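Local coordinates for Tle cognate immunity protein 4 C-terminal domain-containing protein (Pseudomonas aeruginosa PAO1, PDB 4R1D) that probably protects the bacterium from its own type VI secretion lipase Tle4 by binding the enzyme as its cognate immunity protein, at residues I16-D21 / V166-P171; A176-R181 / A259-L264. All coordinates share one frame; numbering follows the deposited sequence.

Contact 1. Residues I16-D21 / V166-P171; sequences IDLPPD and VGVTFP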
loop_
_atom_site.group_PDB
_atom_site.type_symbol
_atom_site.label_atom_id
_atom_site.label_comp_id
_atom_site.label_asym_id
_atom_site.label_seq_id
_atom_site.Cartn_x
_atom_site.Cartn_y
_atom_site.Cartn_z
ATOM N N ILE B 16 -10.606 25.852 -14.008
ATOM C CA ILE B 16 -9.442 26.377 -13.319
ATOM C C ILE B 16 -8.463 26.880 -14.370
ATOM O O ILE B 16 -8.400 26.329 -15.466
ATOM C CB ILE B 16 -8.760 25.290 -12.449
ATOM C CG1 ILE B 16 -7.749 25.927 -11.494
ATOM C CG2 ILE B 16 -8.098 24.220 -13.327
ATOM C CD1 ILE B 16 -7.138 24.932 -10.491
ATOM N N ASP B 17 -7.706 27.926 -14.044
ATOM C CA ASP B 17 -6.708 28.457 -14.969
ATOM C C ASP B 17 -5.296 28.026 -14.589
ATOM O O ASP B 17 -4.938 28.054 -13.418
ATOM C CB ASP B 17 -6.775 29.991 -15.006
ATOM C CG ASP B 17 -8.168 30.516 -15.358
ATOM O OD1 ASP B 17 -8.998 29.762 -15.902
ATOM O OD2 ASP B 17 -8.434 31.703 -15.086
ATOM N N LEU B 18 -4.507 27.610 -15.579
ATOM C CA LEU B 18 -3.129 27.206 -15.363
ATOM C C LEU B 18 -2.236 27.874 -16.397
ATOM O O LEU B 18 -2.704 28.216 -17.482
ATOM C CB LEU B 18 -3.002 25.685 -15.474
ATOM C CG LEU B 18 -3.829 24.917 -14.445
ATOM C CD1 LEU B 18 -3.886 23.421 -14.771
ATOM C CD2 LEU B 18 -3.258 25.165 -13.056
ATOM N N PRO B 19 -0.952 28.060 -16.061
ATOM C CA PRO B 19 0.041 28.641 -16.977
ATOM C C PRO B 19 0.138 27.801 -18.243
ATOM O O PRO B 19 -0.137 26.601 -18.210
ATOM C CB PRO B 19 1.359 28.547 -16.199
ATOM C CG PRO B 19 0.987 28.263 -14.781
ATOM C CD PRO B 19 -0.367 27.642 -14.776
ATOM N N PRO B 20 0.551 28.416 -19.361
ATOM C CA PRO B 20 0.520 27.683 -20.627
ATOM C C PRO B 20 1.499 26.507 -20.685
ATOM O O PRO B 20 1.250 25.557 -21.427
ATOM C CB PRO B 20 0.891 28.760 -21.660
ATOM C CG PRO B 20 1.724 29.735 -20.888
ATOM C CD PRO B 20 1.118 29.767 -19.505
ATOM N N ASP B 21 2.587 26.565 -19.923
ATOM C CA ASP B 21 3.585 25.500 -19.955
ATOM C C ASP B 21 3.354 24.425 -18.878
ATOM O O ASP B 21 4.171 23.529 -18.709
ATOM C CB ASP B 21 5.000 26.075 -19.835
ATOM C CG ASP B 21 5.208 26.868 -18.555
ATOM O OD1 ASP B 21 4.217 27.425 -18.036
ATOM O OD2 ASP B 21 6.361 26.949 -18.069
ATOM N N VAL B 166 -6.380 15.971 -10.559
ATOM C CA VAL B 166 -5.508 16.535 -11.571
ATOM C C VAL B 166 -4.219 16.921 -10.896
ATOM O O VAL B 166 -4.235 17.501 -9.819
ATOM C CB VAL B 166 -6.135 17.796 -12.224
ATOM C CG1 VAL B 166 -5.197 18.360 -13.274
ATOM C CG2 VAL B 166 -7.484 17.457 -12.832
ATOM N N GLY B 167 -3.101 16.566 -11.519
ATOM C CA GLY B 167 -1.787 16.882 -10.994
ATOM C C GLY B 167 -1.024 17.715 -12.006
ATOM O O GLY B 167 -1.097 17.451 -13.200
ATOM N N VAL B 168 -0.299 18.719 -11.517
ATOM C CA VAL B 168 0.307 19.708 -12.397
ATOM C C VAL B 168 1.722 20.015 -11.960
ATOM O O VAL B 168 1.969 20.256 -10.776
ATOM C CB VAL B 168 -0.502 21.027 -12.355
ATOM C CG1 VAL B 168 -0.010 21.997 -13.422
ATOM C CG2 VAL B 168 -1.978 20.738 -12.555
ATOM N N THR B 169 2.651 20.017 -12.914
ATOM C CA THR B 169 3.994 20.518 -12.636
ATOM C C THR B 169 4.322 21.724 -13.501
ATOM O O THR B 169 3.655 21.989 -14.514
ATOM C CB THR B 169 5.095 19.429 -12.775
ATOM O OG1 THR B 169 5.207 19.002 -14.135
ATOM C CG2 THR B 169 4.766 18.215 -11.878
ATOM N N PHE B 170 5.344 22.461 -13.076
ATOM C CA PHE B 170 5.685 23.740 -13.686
ATOM C C PHE B 170 7.167 23.749 -14.034
ATOM O O PHE B 170 8.012 23.689 -13.144
ATOM C CB PHE B 170 5.375 24.875 -12.707
ATOM C CG PHE B 170 3.993 24.801 -12.107
ATOM C CD1 PHE B 170 2.934 25.479 -12.690
ATOM C CD2 PHE B 170 3.756 24.056 -10.960
ATOM C CE1 PHE B 170 1.660 25.407 -12.152
ATOM C CE2 PHE B 170 2.484 23.985 -10.415
ATOM C CZ PHE B 170 1.435 24.658 -11.008
ATOM N N PRO B 171 7.488 23.790 -15.336
ATOM C CA PRO B 171 8.892 23.775 -15.771
ATOM C C PRO B 171 9.769 24.747 -14.982
ATOM O O PRO B 171 10.880 24.385 -14.584
ATOM C CB PRO B 171 8.796 24.201 -17.240
ATOM C CG PRO B 171 7.486 23.638 -17.686
ATOM C CD PRO B 171 6.557 23.711 -16.476
#

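Contact 2. Residues A176-R181 / A259-L264; sequences ARFEFR and AGLAVL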
loop_
_atom_site.group_PDB
_atom_site.type_symbol
_atom_site.label_atom_id
_atom_site.label_comp_id
_atom_site.label_asym_id
_atom_site.label_seq_id
_atom_site.Cartn_x
_atom_site.Cartn_y
_atom_site.Cartn_z
ATOM N N ALA B 176 8.059 21.404 -7.601
ATOM C CA ALA B 176 6.690 21.768 -7.231
ATOM C C ALA B 176 5.653 20.867 -7.891
ATOM O O ALA B 176 5.793 20.476 -9.050
ATOM C CB ALA B 176 6.408 23.224 -7.576
ATOM N N ARG B 177 4.591 20.551 -7.159
ATOM C CA ARG B 177 3.443 19.899 -7.773
ATOM C C ARG B 177 2.167 20.495 -7.210
ATOM O O ARG B 177 2.045 20.689 -5.999
ATOM C CB ARG B 177 3.467 18.379 -7.540
ATOM C CG ARG B 177 2.472 17.613 -8.422
ATOM C CD ARG B 177 2.306 16.135 -8.000
ATOM N NE ARG B 177 3.591 15.438 -7.899
ATOM C CZ ARG B 177 4.305 15.031 -8.941
ATOM N NH1 ARG B 177 3.859 15.242 -10.172
ATOM N NH2 ARG B 177 5.471 14.416 -8.750
ATOM N N PHE B 178 1.241 20.818 -8.096
ATOM C CA PHE B 178 -0.084 21.271 -7.695
ATOM C C PHE B 178 -1.080 20.160 -7.972
ATOM O O PHE B 178 -0.974 19.471 -8.978
ATOM C CB PHE B 178 -0.458 22.557 -8.458
ATOM C CG PHE B 178 -1.885 22.997 -8.251
ATOM C CD1 PHE B 178 -2.237 23.779 -7.164
ATOM C CD2 PHE B 178 -2.875 22.631 -9.150
ATOM C CE1 PHE B 178 -3.569 24.178 -6.969
ATOM C CE2 PHE B 178 -4.195 23.016 -8.963
ATOM C CZ PHE B 178 -4.543 23.785 -7.869
ATOM N N GLU B 179 -2.044 19.975 -7.081
ATOM C CA GLU B 179 -3.137 19.049 -7.358
ATOM C C GLU B 179 -4.507 19.627 -7.015
ATOM O O GLU B 179 -4.656 20.396 -6.059
ATOM C CB GLU B 179 -2.936 17.689 -6.684
ATOM C CG GLU B 179 -2.625 17.740 -5.216
ATOM C CD GLU B 179 -3.108 16.483 -4.490
ATOM O OE1 GLU B 179 -2.433 15.423 -4.568
ATOM O OE2 GLU B 179 -4.178 16.562 -3.856
ATOM N N PHE B 180 -5.499 19.221 -7.807
ATOM C CA PHE B 180 -6.869 19.725 -7.744
ATOM C C PHE B 180 -7.789 18.508 -7.809
ATOM O O PHE B 180 -7.702 17.710 -8.739
ATOM C CB PHE B 180 -7.089 20.661 -8.952
ATOM C CG PHE B 180 -8.467 21.279 -9.039
ATOM C CD1 PHE B 180 -9.140 21.698 -7.907
ATOM C CD2 PHE B 180 -9.065 21.482 -10.278
ATOM C CE1 PHE B 180 -10.399 22.290 -8.006
ATOM C CE2 PHE B 180 -10.318 22.069 -10.383
ATOM C CZ PHE B 180 -10.988 22.473 -9.246
ATOM N N ARG B 181 -8.644 18.343 -6.805
ATOM C CA ARG B 181 -9.531 17.179 -6.753
ATOM C C ARG B 181 -10.937 17.602 -6.372
ATOM O O ARG B 181 -11.107 18.546 -5.597
ATOM C CB ARG B 181 -9.044 16.183 -5.682
ATOM C CG ARG B 181 -7.639 15.663 -5.891
ATOM C CD ARG B 181 -7.210 14.628 -4.854
ATOM N NE ARG B 181 -5.801 14.349 -5.095
ATOM C CZ ARG B 181 -5.362 13.531 -6.044
ATOM N NH1 ARG B 181 -6.230 12.862 -6.793
ATOM N NH2 ARG B 181 -4.056 13.378 -6.237
ATOM N N ALA B 259 -7.407 21.727 -3.161
ATOM C CA ALA B 259 -6.299 22.225 -3.962
ATOM C C ALA B 259 -5.077 22.181 -3.065
ATOM O O ALA B 259 -5.146 22.529 -1.882
ATOM C CB ALA B 259 -6.579 23.664 -4.440
ATOM N N GLY B 260 -3.951 21.738 -3.612
ATOM C CA GLY B 260 -2.745 21.619 -2.809
ATOM C C GLY B 260 -1.527 21.905 -3.651
ATOM O O GLY B 260 -1.511 21.614 -4.840
ATOM N N LEU B 261 -0.518 22.499 -3.032
ATOM C CA LEU B 261 0.747 22.732 -3.704
ATOM C C LEU B 261 1.852 22.302 -2.766
ATOM O O LEU B 261 1.930 22.768 -1.632
ATOM C CB LEU B 261 0.897 24.211 -4.065
ATOM C CG LEU B 261 2.191 24.596 -4.786
ATOM C CD1 LEU B 261 2.138 24.103 -6.203
ATOM C CD2 LEU B 261 2.362 26.123 -4.767
ATOM N N ALA B 262 2.702 21.397 -3.232
ATOM C CA ALA B 262 3.782 20.899 -2.392
ATOM C C ALA B 262 5.136 21.027 -3.081
ATOM O O ALA B 262 5.239 20.906 -4.306
ATOM C CB ALA B 262 3.545 19.468 -2.039
ATOM N N VAL B 263 6.160 21.270 -2.273
ATOM C CA VAL B 263 7.545 21.020 -2.668
ATOM C C VAL B 263 8.156 20.105 -1.624
ATOM O O VAL B 263 8.454 20.537 -0.513
ATOM C CB VAL B 263 8.384 22.311 -2.763
ATOM C CG1 VAL B 263 9.833 21.967 -3.142
ATOM C CG2 VAL B 263 7.800 23.246 -3.795
ATOM N N LEU B 264 8.305 18.831 -1.980
ATOM C CA LEU B 264 8.895 17.837 -1.094
ATOM C C LEU B 264 10.415 17.850 -1.228
ATOM O O LEU B 264 10.969 18.534 -2.087
ATOM C CB LEU B 264 8.354 16.441 -1.423
ATOM C CG LEU B 264 6.827 16.362 -1.468
ATOM C CD1 LEU B 264 6.359 14.971 -1.905
ATOM C CD2 LEU B 264 6.230 16.756 -0.127
#

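Contact 1. Residues I16-D21 / V166-P171
Leu-18 and Val-168 meet where the end of strand 14-18, in a small three-stranded antiparallel sheet, packs over strand 162-169. The CA atoms of Leu-18 and Val-168 stand 8.8 Å apart, too far for backbone pairing, so the two residues meet through their side chains. They touch tip to tip, CD1 of Leu-18 lying 4.0 Å from CG2 of Val-168. In the leucine, CG anti to the carbonyl carbon (chi1 -61°) starts the branch toward Val-168. Ile-24 and Ile-291 also touch Leu-18, placing the pair in an apolar cluster that helix 281-292 also enters. Past the strand end, Pro-19 CG lies at the edge of the Phe-170 ring, in its plane, 3.9 Å from Phe-170 CE1. The same ring packs on Phe-178 and Ile-291. At Asp-21 the two segments draw closer, the CA atoms of Asp-21 and Phe-170 being 6.8 Å apart, and the contact runs out toward solvent against Pro-171. Here the aspartate and proline side chains pass one another, running opposite ways, with two oxygens of Asp-21 against the proline ring: the backbone O is 3.3 Å from Pro-171 CD, and OD2 is 3.5 Å from Pro-171 CG.

Contact 2. Residues A176-R181 / A259-L264
Phe-178 and Leu-261 face each other as a non-hydrogen-bonded pair in an antiparallel β-ladder, flanked by the hydrogen-bonded pairs Arg-177/Ala-262 and Glu-179/Gly-260. Each of these two flanking pairs contributes two backbone bonds; the shortest, 2.8 Å, runs from Glu-179 N to Gly-260 O. The tightly packed face includes Ala-176, Phe-178, Phe-180, Ala-259, Leu-261 and Val-263. In Phe-178, CG anti to the backbone N (chi1 172°) sets the ring beside the other strand, where CD1 comes within 3.3 Å of Gly-260 O and CE1 lies 4.0 Å from Ala-259 CB. In return, Leu-261 CD1 rests 3.8 Å from Phe-178 CB and 3.4 Å from Arg-177 O. Helix 281-292 covers this apolar face through Trp-288, Ile-291 and Val-292.

On the opposite face the strands offer each other less side chain, since Gly-260 has none and Ala-262 only CB, and Trp-92 of the partner chain packs over Glu-179 and Ala-262. Arg-181 grips Glu-179 side-on, NE to OE2 at 3.0 Å and NH2 to OE1 at 3.1 Å, both nitrogens approaching from above the carboxylate plane. Ser-69 and Arg-97 of the partner chain bind Glu-179, its Glu-70 pairs with Arg-177 and its Asp-67 with Arg-181. These interchain bonds make the polar face a docking surface, and two arginines on one carboxylate would favour an ionised Glu-179.

The centres of contacts 1 and 2 lie about 10 Å apart, on the same side of the chain's centre. They come in series along the chain, contact 1 closing before contact 2 opens, and are joined by the consecutive strands 162-169 and 176-183. These two strands are antiparallel neighbours, tied by probable hydrogen bonds from Val-168 N to Phe-178 O (2.7 Å) and from Val-166 N to Phe-180 O (2.8 Å). Contact 1 brings a strand of the N-terminal family region onto the C-terminal one, whereas contact 2 lies wholly within the latter. Helix 281-292 packs against both, and the far face of contact 2 meets the partner chain.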